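Side-chain contacts in extracellular solute-binding protein, family 7 (Colwellia psychrerythraea, PDB 4PET), which probably captures small carboxylate solutes in the periplasm for a TRAP transporter, and binds pyruvate together with a calcium ion: residues 42-47 with 210-215; 94-99 with 234-239; 118-123 with 147-152; 155-160 with 221-226. All blocks are in the same frame, centred on the assembly; numbering follows the deposited sequence.

Contact 1 (42-47 with 210-215); sequences PIFGDA and LEWVGP. With CA (calcium ion), chain E; PYR (pyruvic acid), chain D.
F44 reaches toward W212 and V213 beside a bound pyruvate, so that the contact forms one side of the solute pocket in the two-lobed fold of TRAP solute-binding proteins. The approach comes from the first turn of helix 44-58, just after the N-cap residue I43, and meets the loop that follows strand 209-210. E211 is the first of two calcium ligands in this loop. Its chain bends at chi2 (79°) and presents both carboxylate oxygens to the metal, OE1 at 2.5 Å and OE2 at 2.4 Å from the ion. W212 adds its carbonyl oxygen, with O 2.4 Å from the calcium, while its indole lies beneath the ligand, the pyruvate methyl CB being over one face. The carboxylate of the ligand is also close, OXT lying 3.4 Å from W212 CZ3. Against the six-membered ring of W212 the F44 ring is inclined at 42°, with CE2 of F44 3.8 Å from CZ2 of W212. The pyruvate methyl nestles in the angle where the W212 face meets the F44 edge, an apolar seat for the one carbon of the ligand that carries no oxygen. V213 comes next; its backbone N, like that of G214, is hydrogen-bonded to D218, which helps to fix the loop. Its CG2 also lies over the indole face that the pyruvate occupies. The same methyl, V213 CG2, closes the contact at 3.8 Å from CZ of F44.

Contact 2 (94-99 with 234-239); sequences ASYYWK and WHEPGT. With CA (calcium ion), chain E; PYR (pyruvic acid), chain D.
Y96 donates its hydroxyl hydrogen to E236 at the calcium and pyruvate site of the TRAP solute-binding fold, with OH 2.8 Å from OE1. The donor stands above the carboxylate plane, and the phenol ring and carboxylate are turned 77° from one another, with E236 CD at the ring edge. The two oxygens of E236 divide the work: OE2 binds the calcium ion at 2.4 Å, whereas OE1 serves as the acceptor. The same Y96 hydroxyl also lies close to the pyruvate, 3.0 Å from its carboxylate carbon C. Next along the chain, Y97 gives a hydrogen bond from OH to pyruvate OXT at 2.6 Å, the ligand oxygen lying in the plane of the ring at its edge.

Around the calcium ligand, T239, itself a pocket residue, donates from OG1 to E236 OE1 at 2.6 Å, on the anti side of the carboxylate. With two hydroxyls gripping OE1 and the metal holding OE2, the carboxylate has little freedom to rotate. The tyrosines leave a short 3-10 turn, 95-97, where the rotation of Y96 about its first torsion (chi1 63°) aims the ring toward E236, while the Y96 amide is held by T109. Behind E236, its backbone pairs with Q153, another calcium ligand. The Y97 ring in turn is backed by A94, whose CB sits 3.7 Å above its centre.

Contact 3 (118-123 with 147-152); sequences SEQHAW and GGNTGN
This is a buried polar helix-to-strand contact: Q120 and H121 on helix 117-126 look onto N149 on strand 142-149, an outer strand of the five-stranded sheet. N149 ND2 lies 3.1 Å from Q120 OE1, but the N-H points well off the acceptor (123°) and the bond is weak. Stronger ties lie outside the pair, since Q120 NE2 is bonded to the T109 carbonyl, and both N149 ND2 and H121 NE2 use E240 OE1. Sharing that carboxylate brings H121 NE2 within 3.9 Å of N149 ND2, with the imidazole and amide planes perpendicular. The other end of the amide turns inward on its own chain, OD1 taking the G151 backbone N at 2.8 Å, in the carbonyl plane and on a lone pair. Replacing N149 by alanine removes OD1 and ND2, and is likely to leave the G151 N-H without its acceptor and E240 with one donor fewer. Within the turn, T150 OG1 is bonded to Q153 NE2, linking this loop to a residue that binds pyruvate and calcium. The bond from G151 N to N149 OD1 defines an Asx turn, on the segment that leads from the sheet to the ligand-binding Q153.

Contact 4 (155-160 with 221-226); sequences GGWFKK and MGFHKI
W157 spreads its indole against F223 and H224, joining strand 156-158 of the six-stranded sheet to the turn at 223-225; the strand enters through a classic beta bulge, in which G155 and G156 both face Y231. Aromatic and CH-pi packing is the first component. F223 CB stands almost on the normal of the five-membered ring of W157, 4.0 Å from its centroid and 14° off axis. The F223 ring itself is inclined at 54° to the five-membered ring of W157, and its CD2 comes to 3.7 Å from CD1 of W157.

At the far end of the indole, aliphatic contact takes over. H224 runs alongside in the same direction and sets its CB 3.6 Å from W157 CZ3, while its imidazole leads away to an edge-to-face meeting with Y291. Polar bonding fixes the near end, because W157 NE1 is held by D218 OD2. A leucine in place of W157 would lose the indole face and the N-H, and would probably open a gap beside F223 and H224 and deprive D218 of this donor.

A single weak hydrogen bond joins the segments. K159 extends its chain and then bends at the last torsion (chi4 -68°), which carries NZ to 3.4 Å from the carbonyl O of I226; K159 CG lies 3.5 Å from that oxygen.

Overall arrangement
Contacts 1 and 2, with centres 13 Å apart, approach the same calcium and pyruvate from two directions, and their acidic ligands come within 3.2 Å of each other (E211 OE1 to E236 OE2), an approach the metal bridges. Contact 3 stands behind them: a probable backbone hydrogen bond from T150 N to T239 O (2.9 Å) ties its loop to contact 2, and T150 also packs on F44 and V213 of contact 1. Contact 4 is more remote, the W157 side chain lying about 10 Å from the calcium, yet W157 N probably bonds to L210 O (2.7 Å), directly before E211. Contacts 3 and 4, about 25 Å apart between centres, are joined through the chain.

Contact 1 (42-47 with 210-215)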
# COMPACT_ATOMS: atom_id res chain seq x y z
N PRO A 42 -18.15 -3.80 8.85
CA PRO A 42 -16.87 -4.45 8.51
C PRO A 42 -15.88 -3.50 7.87
O PRO A 42 -16.29 -2.52 7.24
CB PRO A 42 -17.27 -5.59 7.55
CG PRO A 42 -18.72 -5.36 7.18
CD PRO A 42 -19.32 -4.41 8.18
N ILE A 43 -14.59 -3.81 8.06
CA ILE A 43 -13.46 -3.10 7.44
C ILE A 43 -13.28 -1.76 8.11
O ILE A 43 -12.25 -1.52 8.75
CB ILE A 43 -13.59 -2.95 5.91
CG1 ILE A 43 -13.86 -4.32 5.27
CG2 ILE A 43 -12.31 -2.33 5.32
CD1 ILE A 43 -13.94 -4.26 3.76
N PHE A 44 -14.28 -0.89 8.00
CA PHE A 44 -14.13 0.45 8.63
C PHE A 44 -14.16 0.33 10.15
O PHE A 44 -13.33 0.89 10.87
CB PHE A 44 -15.22 1.42 8.19
CG PHE A 44 -15.18 1.81 6.75
CD1 PHE A 44 -14.37 1.18 5.85
CD2 PHE A 44 -15.99 2.81 6.28
CE1 PHE A 44 -14.36 1.54 4.52
CE2 PHE A 44 -15.97 3.18 4.95
CZ PHE A 44 -15.16 2.55 4.07
N GLY A 45 -15.15 -0.39 10.65
CA GLY A 45 -15.26 -0.68 12.07
C GLY A 45 -14.14 -1.60 12.55
O GLY A 45 -13.83 -1.61 13.73
N ASP A 46 -13.53 -2.38 11.65
CA ASP A 46 -12.38 -3.22 12.04
C ASP A 46 -11.13 -2.35 12.31
O ASP A 46 -10.37 -2.60 13.25
CB ASP A 46 -12.08 -4.31 10.99
CG ASP A 46 -13.16 -5.39 10.91
OD1 ASP A 46 -13.71 -5.77 11.96
OD2 ASP A 46 -13.51 -5.79 9.79
N ALA A 47 -10.95 -1.30 11.52
CA ALA A 47 -9.78 -0.41 11.70
C ALA A 47 -9.75 0.28 13.06
O ALA A 47 -8.69 0.43 13.66
CB ALA A 47 -9.71 0.64 10.59
N LEU A 210 -26.50 5.97 -6.13
CA LEU A 210 -25.59 6.25 -5.05
C LEU A 210 -24.28 5.57 -5.35
O LEU A 210 -24.22 4.64 -6.16
CB LEU A 210 -26.14 5.76 -3.70
CG LEU A 210 -26.39 4.25 -3.51
CD1 LEU A 210 -25.12 3.48 -3.16
CD2 LEU A 210 -27.42 4.09 -2.41
N GLU A 211 -23.24 6.03 -4.68
CA GLU A 211 -22.02 5.25 -4.63
C GLU A 211 -21.68 5.09 -3.16
O GLU A 211 -22.07 5.90 -2.30
CB GLU A 211 -20.92 5.90 -5.47
CG GLU A 211 -20.35 7.21 -4.97
CD GLU A 211 -19.34 6.97 -3.85
OE1 GLU A 211 -19.50 7.56 -2.77
OE2 GLU A 211 -18.40 6.17 -4.04
N TRP A 212 -20.99 4.00 -2.84
CA TRP A 212 -20.50 3.81 -1.49
C TRP A 212 -19.00 3.52 -1.55
O TRP A 212 -18.22 4.47 -1.47
CB TRP A 212 -21.32 2.78 -0.72
CG TRP A 212 -20.75 2.46 0.60
CD1 TRP A 212 -20.28 1.25 1.02
CD2 TRP A 212 -20.55 3.37 1.68
NE1 TRP A 212 -19.78 1.36 2.29
CE2 TRP A 212 -19.94 2.65 2.73
CE3 TRP A 212 -20.83 4.73 1.87
CZ2 TRP A 212 -19.62 3.23 3.95
CZ3 TRP A 212 -20.50 5.31 3.07
CH2 TRP A 212 -19.89 4.56 4.10
N VAL A 213 -18.60 2.26 -1.75
CA VAL A 213 -17.18 1.92 -1.85
C VAL A 213 -16.84 1.04 -3.04
O VAL A 213 -16.05 1.40 -3.92
CB VAL A 213 -16.67 1.26 -0.56
CG1 VAL A 213 -15.23 0.76 -0.76
CG2 VAL A 213 -16.76 2.26 0.62
N GLY A 214 -17.44 -0.14 -3.07
CA GLY A 214 -17.06 -1.16 -4.02
C GLY A 214 -17.43 -2.53 -3.50
O GLY A 214 -18.19 -2.65 -2.53
N PRO A 215 -16.90 -3.57 -4.14
CA PRO A 215 -17.26 -4.95 -3.80
C PRO A 215 -16.92 -5.31 -2.37
O PRO A 215 -17.53 -6.23 -1.80
CB PRO A 215 -16.41 -5.77 -4.77
CG PRO A 215 -16.09 -4.90 -5.87
CD PRO A 215 -16.06 -3.48 -5.34
CA CA E . -17.40 6.65 -1.89
C PYR D . -17.92 7.38 1.26
O PYR D . -18.50 7.53 0.11
OXT PYR D . -18.48 7.98 2.28
CA PYR D . -16.79 6.55 1.41
O3 PYR D . -16.12 6.13 0.37
CB PYR D . -16.36 6.06 2.76

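Contact 2 (94-99 with 234-239)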
# COMPACT_ATOMS: atom_id res chain seq x y z
N ALA A 94 -14.39 10.49 7.48
CA ALA A 94 -13.72 10.87 6.27
C ALA A 94 -13.60 12.39 6.23
O ALA A 94 -14.56 13.08 6.49
CB ALA A 94 -14.42 10.40 5.08
N SER A 95 -12.41 12.87 5.88
CA SER A 95 -12.12 14.31 5.82
C SER A 95 -13.09 15.05 4.90
O SER A 95 -13.52 16.17 5.19
CB SER A 95 -10.67 14.54 5.33
OG SER A 95 -10.27 15.90 5.48
N TYR A 96 -13.46 14.42 3.78
CA TYR A 96 -14.28 15.11 2.83
C TYR A 96 -15.74 15.28 3.29
O TYR A 96 -16.53 15.99 2.63
CB TYR A 96 -14.16 14.58 1.39
CG TYR A 96 -14.59 13.15 1.10
CD1 TYR A 96 -15.23 12.37 2.05
CD2 TYR A 96 -14.40 12.62 -0.16
CE1 TYR A 96 -15.66 11.06 1.76
CE2 TYR A 96 -14.78 11.30 -0.46
CZ TYR A 96 -15.41 10.54 0.51
OH TYR A 96 -15.81 9.27 0.22
N TYR A 97 -16.10 14.71 4.43
CA TYR A 97 -17.46 14.95 4.94
C TYR A 97 -17.57 16.40 5.42
O TYR A 97 -18.67 16.91 5.56
CB TYR A 97 -17.84 14.01 6.10
CG TYR A 97 -17.95 12.51 5.74
CD1 TYR A 97 -18.20 12.10 4.43
CD2 TYR A 97 -17.79 11.51 6.72
CE1 TYR A 97 -18.31 10.69 4.11
CE2 TYR A 97 -17.92 10.17 6.43
CZ TYR A 97 -18.17 9.76 5.13
OH TYR A 97 -18.27 8.41 4.86
N TRP A 98 -16.44 17.05 5.72
CA TRP A 98 -16.49 18.35 6.36
C TRP A 98 -16.43 19.49 5.36
O TRP A 98 -16.14 20.64 5.73
CB TRP A 98 -15.40 18.47 7.43
CG TRP A 98 -15.23 17.19 8.18
CD1 TRP A 98 -14.05 16.52 8.38
CD2 TRP A 98 -16.25 16.38 8.80
NE1 TRP A 98 -14.28 15.36 9.08
CE2 TRP A 98 -15.60 15.24 9.35
CE3 TRP A 98 -17.64 16.51 8.94
CZ2 TRP A 98 -16.31 14.22 10.03
CZ3 TRP A 98 -18.33 15.50 9.61
CH2 TRP A 98 -17.66 14.38 10.14
N LYS A 99 -16.75 19.20 4.11
CA LYS A 99 -16.61 20.22 3.09
C LYS A 99 -17.45 21.43 3.36
O LYS A 99 -17.04 22.55 3.04
CB LYS A 99 -16.81 19.65 1.66
CG LYS A 99 -18.20 19.23 1.31
CD LYS A 99 -18.27 18.66 -0.11
CE LYS A 99 -19.67 18.10 -0.42
NZ LYS A 99 -19.88 17.66 -1.86
N TRP A 234 -13.70 6.49 -11.21
CA TRP A 234 -13.17 7.74 -11.76
C TRP A 234 -13.06 8.81 -10.66
O TRP A 234 -12.15 9.62 -10.64
CB TRP A 234 -14.04 8.29 -12.91
CG TRP A 234 -15.46 8.66 -12.51
CD1 TRP A 234 -16.56 7.84 -12.53
CD2 TRP A 234 -15.92 9.92 -11.99
NE1 TRP A 234 -17.68 8.52 -12.09
CE2 TRP A 234 -17.31 9.80 -11.74
CE3 TRP A 234 -15.30 11.14 -11.72
CZ2 TRP A 234 -18.09 10.86 -11.25
CZ3 TRP A 234 -16.09 12.21 -11.24
CH2 TRP A 234 -17.47 12.04 -11.00
N HIS A 235 -13.99 8.75 -9.71
CA HIS A 235 -14.26 9.83 -8.75
C HIS A 235 -13.53 9.66 -7.43
O HIS A 235 -13.23 10.65 -6.73
CB HIS A 235 -15.76 9.83 -8.46
CG HIS A 235 -16.22 8.56 -7.84
ND1 HIS A 235 -16.76 8.50 -6.58
CD2 HIS A 235 -16.14 7.28 -8.28
CE1 HIS A 235 -17.02 7.23 -6.28
NE2 HIS A 235 -16.65 6.48 -7.29
N GLU A 236 -13.26 8.40 -7.06
CA GLU A 236 -12.55 8.11 -5.81
C GLU A 236 -11.47 7.05 -6.00
O GLU A 236 -11.65 5.89 -5.61
CB GLU A 236 -13.53 7.70 -4.71
CG GLU A 236 -14.46 8.82 -4.25
CD GLU A 236 -15.23 8.47 -2.98
OE1 GLU A 236 -14.58 8.15 -1.97
OE2 GLU A 236 -16.47 8.51 -3.00
N PRO A 237 -10.33 7.43 -6.59
CA PRO A 237 -9.28 6.44 -6.93
C PRO A 237 -8.53 5.86 -5.75
O PRO A 237 -7.92 4.79 -5.90
CB PRO A 237 -8.30 7.24 -7.78
CG PRO A 237 -8.51 8.70 -7.34
CD PRO A 237 -10.02 8.78 -7.09
N GLY A 238 -8.56 6.55 -4.61
CA GLY A 238 -7.72 6.23 -3.48
C GLY A 238 -8.23 6.85 -2.19
O GLY A 238 -7.55 7.62 -1.53
N THR A 239 -9.45 6.46 -1.83
CA THR A 239 -10.13 7.01 -0.68
C THR A 239 -9.50 6.62 0.63
O THR A 239 -9.50 5.46 1.03
CB THR A 239 -11.62 6.60 -0.71
OG1 THR A 239 -12.19 7.08 -1.92
CG2 THR A 239 -12.37 7.16 0.51
CA CA E . -17.40 6.65 -1.89
C PYR D . -17.92 7.38 1.26
O PYR D . -18.50 7.53 0.11
OXT PYR D . -18.48 7.98 2.28
CA PYR D . -16.79 6.55 1.41
O3 PYR D . -16.12 6.13 0.37
CB PYR D . -16.36 6.06 2.76

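Contact 3 (118-123 with 147-152)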
# COMPACT_ATOMS: atom_id res chain seq x y z
N SER A 118 -1.49 3.65 -3.41
CA SER A 118 -0.07 3.52 -3.13
C SER A 118 0.61 4.87 -3.37
O SER A 118 1.54 5.25 -2.68
CB SER A 118 0.55 2.46 -4.01
OG SER A 118 0.43 2.85 -5.37
N GLU A 119 0.11 5.60 -4.36
CA GLU A 119 0.61 6.96 -4.65
C GLU A 119 0.27 7.93 -3.53
O GLU A 119 1.10 8.75 -3.11
CB GLU A 119 0.02 7.46 -5.96
CG GLU A 119 0.40 6.59 -7.16
CD GLU A 119 -0.24 7.03 -8.44
OE1 GLU A 119 0.35 6.77 -9.51
OE2 GLU A 119 -1.35 7.60 -8.41
N GLN A 120 -0.96 7.87 -3.06
CA GLN A 120 -1.42 8.81 -2.06
C GLN A 120 -0.68 8.60 -0.74
O GLN A 120 -0.38 9.57 -0.03
CB GLN A 120 -2.93 8.72 -1.88
CG GLN A 120 -3.51 9.83 -1.03
CD GLN A 120 -4.92 9.50 -0.64
OE1 GLN A 120 -5.21 8.38 -0.20
NE2 GLN A 120 -5.81 10.44 -0.83
N HIS A 121 -0.28 7.37 -0.44
CA HIS A 121 0.49 7.15 0.76
C HIS A 121 1.89 7.80 0.67
O HIS A 121 2.35 8.39 1.63
CB HIS A 121 0.60 5.65 1.03
CG HIS A 121 -0.71 5.04 1.45
ND1 HIS A 121 -0.97 3.69 1.35
CD2 HIS A 121 -1.82 5.61 1.97
CE1 HIS A 121 -2.19 3.46 1.80
NE2 HIS A 121 -2.73 4.60 2.18
N ALA A 122 2.52 7.71 -0.49
CA ALA A 122 3.76 8.40 -0.75
C ALA A 122 3.55 9.89 -0.55
O ALA A 122 4.39 10.60 0.06
CB ALA A 122 4.22 8.12 -2.18
N TRP A 123 2.45 10.38 -1.10
CA TRP A 123 2.16 11.80 -1.02
C TRP A 123 2.00 12.23 0.43
O TRP A 123 2.61 13.23 0.83
CB TRP A 123 0.91 12.17 -1.82
CG TRP A 123 0.54 13.62 -1.65
CD1 TRP A 123 1.17 14.69 -2.19
CD2 TRP A 123 -0.55 14.16 -0.86
NE1 TRP A 123 0.57 15.86 -1.78
CE2 TRP A 123 -0.49 15.56 -0.97
CE3 TRP A 123 -1.55 13.59 -0.08
CZ2 TRP A 123 -1.42 16.40 -0.35
CZ3 TRP A 123 -2.46 14.43 0.56
CH2 TRP A 123 -2.40 15.82 0.42
N GLY A 147 -6.77 7.19 8.04
CA GLY A 147 -7.57 6.25 8.80
C GLY A 147 -7.95 4.97 8.06
O GLY A 147 -8.77 4.20 8.55
N GLY A 148 -7.38 4.78 6.86
CA GLY A 148 -7.54 3.57 6.07
C GLY A 148 -7.96 3.84 4.64
O GLY A 148 -8.90 4.62 4.41
N ASN A 149 -7.32 3.17 3.68
CA ASN A 149 -7.70 3.33 2.28
C ASN A 149 -8.57 2.18 1.80
O ASN A 149 -8.33 1.03 2.16
CB ASN A 149 -6.47 3.38 1.39
CG ASN A 149 -6.63 4.33 0.25
OD1 ASN A 149 -7.22 3.99 -0.75
ND2 ASN A 149 -6.09 5.52 0.40
N THR A 150 -9.54 2.52 0.96
CA THR A 150 -10.40 1.53 0.31
C THR A 150 -9.80 1.08 -1.02
O THR A 150 -10.24 0.11 -1.64
CB THR A 150 -11.80 2.13 0.05
OG1 THR A 150 -11.71 3.26 -0.83
CG2 THR A 150 -12.45 2.58 1.38
N GLY A 151 -8.79 1.79 -1.50
CA GLY A 151 -8.41 1.63 -2.89
C GLY A 151 -9.46 2.26 -3.82
O GLY A 151 -10.26 3.07 -3.41
N ASN A 152 -9.40 1.90 -5.10
CA ASN A 152 -10.15 2.61 -6.12
C ASN A 152 -11.63 2.21 -6.00
O ASN A 152 -11.97 1.03 -5.87
CB ASN A 152 -9.62 2.18 -7.51
CG ASN A 152 -9.54 3.33 -8.48
OD1 ASN A 152 -10.53 3.99 -8.74
ND2 ASN A 152 -8.34 3.59 -8.99

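Contact 4 (155-160 with 221-226)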
# COMPACT_ATOMS: atom_id res chain seq x y z
N GLY A 155 -18.07 3.30 -9.49
CA GLY A 155 -18.85 4.48 -9.84
C GLY A 155 -20.21 4.54 -9.14
O GLY A 155 -20.80 5.63 -8.99
N GLY A 156 -20.71 3.37 -8.75
CA GLY A 156 -21.95 3.31 -7.99
C GLY A 156 -23.05 2.49 -8.60
O GLY A 156 -22.88 1.80 -9.62
N TRP A 157 -24.19 2.57 -7.94
CA TRP A 157 -25.35 1.79 -8.22
C TRP A 157 -26.49 2.67 -8.77
O TRP A 157 -26.88 3.66 -8.16
CB TRP A 157 -25.78 1.12 -6.94
CG TRP A 157 -24.78 0.18 -6.38
CD1 TRP A 157 -23.82 0.48 -5.45
CD2 TRP A 157 -24.64 -1.21 -6.69
NE1 TRP A 157 -23.07 -0.66 -5.17
CE2 TRP A 157 -23.57 -1.71 -5.91
CE3 TRP A 157 -25.32 -2.10 -7.52
CZ2 TRP A 157 -23.16 -3.05 -5.96
CZ3 TRP A 157 -24.92 -3.42 -7.57
CH2 TRP A 157 -23.86 -3.88 -6.79
N PHE A 158 -27.02 2.29 -9.91
CA PHE A 158 -27.92 3.13 -10.67
C PHE A 158 -29.13 2.31 -11.04
O PHE A 158 -29.01 1.14 -11.43
CB PHE A 158 -27.22 3.63 -11.94
CG PHE A 158 -26.17 4.66 -11.67
CD1 PHE A 158 -24.98 4.31 -11.07
CD2 PHE A 158 -26.41 6.00 -11.97
CE1 PHE A 158 -24.00 5.26 -10.79
CE2 PHE A 158 -25.44 6.98 -11.72
CZ PHE A 158 -24.24 6.62 -11.12
N LYS A 159 -30.30 2.92 -10.91
CA LYS A 159 -31.54 2.28 -11.33
C LYS A 159 -31.70 2.27 -12.84
O LYS A 159 -32.36 1.38 -13.40
CB LYS A 159 -32.74 2.96 -10.71
CG LYS A 159 -32.85 2.81 -9.21
CD LYS A 159 -33.98 3.69 -8.67
CE LYS A 159 -34.22 3.51 -7.19
NZ LYS A 159 -34.76 2.18 -6.89
N LYS A 160 -31.13 3.27 -13.50
CA LYS A 160 -31.23 3.40 -14.96
C LYS A 160 -29.86 3.74 -15.49
O LYS A 160 -29.07 4.39 -14.79
CB LYS A 160 -32.20 4.53 -15.38
CG LYS A 160 -33.43 4.68 -14.51
CD LYS A 160 -34.38 3.50 -14.67
CE LYS A 160 -35.76 3.81 -14.08
NZ LYS A 160 -35.70 4.42 -12.71
N MSE A 221 -24.84 -4.49 1.71
CA MSE A 221 -25.74 -3.35 1.93
C MSE A 221 -27.00 -3.38 1.03
O MSE A 221 -27.91 -2.58 1.21
CB MSE A 221 -24.96 -2.06 1.76
CG MSE A 221 -23.96 -1.90 2.91
SE MSE A 221 -22.50 -0.70 2.52
CE MSE A 221 -23.43 0.94 3.06
N GLY A 222 -27.03 -4.28 0.07
CA GLY A 222 -28.26 -4.68 -0.61
C GLY A 222 -28.68 -3.82 -1.79
O GLY A 222 -29.74 -4.05 -2.37
N PHE A 223 -27.84 -2.86 -2.18
CA PHE A 223 -28.21 -1.88 -3.20
C PHE A 223 -28.57 -2.62 -4.47
O PHE A 223 -29.49 -2.23 -5.21
CB PHE A 223 -27.09 -0.90 -3.49
CG PHE A 223 -26.53 -0.24 -2.27
CD1 PHE A 223 -27.38 0.32 -1.32
CD2 PHE A 223 -25.16 -0.19 -2.06
CE1 PHE A 223 -26.87 0.94 -0.21
CE2 PHE A 223 -24.65 0.43 -0.95
CZ PHE A 223 -25.52 1.00 -0.02
N HIS A 224 -27.84 -3.70 -4.73
CA HIS A 224 -28.08 -4.48 -5.93
C HIS A 224 -29.56 -4.91 -6.10
O HIS A 224 -29.99 -5.09 -7.23
CB HIS A 224 -27.17 -5.72 -5.96
CG HIS A 224 -27.45 -6.68 -4.85
ND1 HIS A 224 -28.31 -7.74 -4.98
CD2 HIS A 224 -27.03 -6.69 -3.56
CE1 HIS A 224 -28.38 -8.40 -3.83
NE2 HIS A 224 -27.62 -7.77 -2.95
N LYS A 225 -30.32 -5.07 -5.01
CA LYS A 225 -31.74 -5.48 -5.09
C LYS A 225 -32.65 -4.55 -5.87
O LYS A 225 -33.67 -4.98 -6.46
CB LYS A 225 -32.35 -5.65 -3.68
CG LYS A 225 -31.74 -6.81 -2.90
CD LYS A 225 -32.46 -7.02 -1.58
CE LYS A 225 -31.91 -8.25 -0.86
NZ LYS A 225 -32.55 -8.46 0.47
N ILE A 226 -32.30 -3.27 -5.87
CA ILE A 226 -33.15 -2.25 -6.46
C ILE A 226 -32.42 -1.32 -7.43
O ILE A 226 -33.04 -0.48 -8.06
CB ILE A 226 -33.82 -1.42 -5.35
CG1 ILE A 226 -32.78 -0.81 -4.42
CG2 ILE A 226 -34.75 -2.31 -4.55
CD1 ILE A 226 -33.36 0.03 -3.32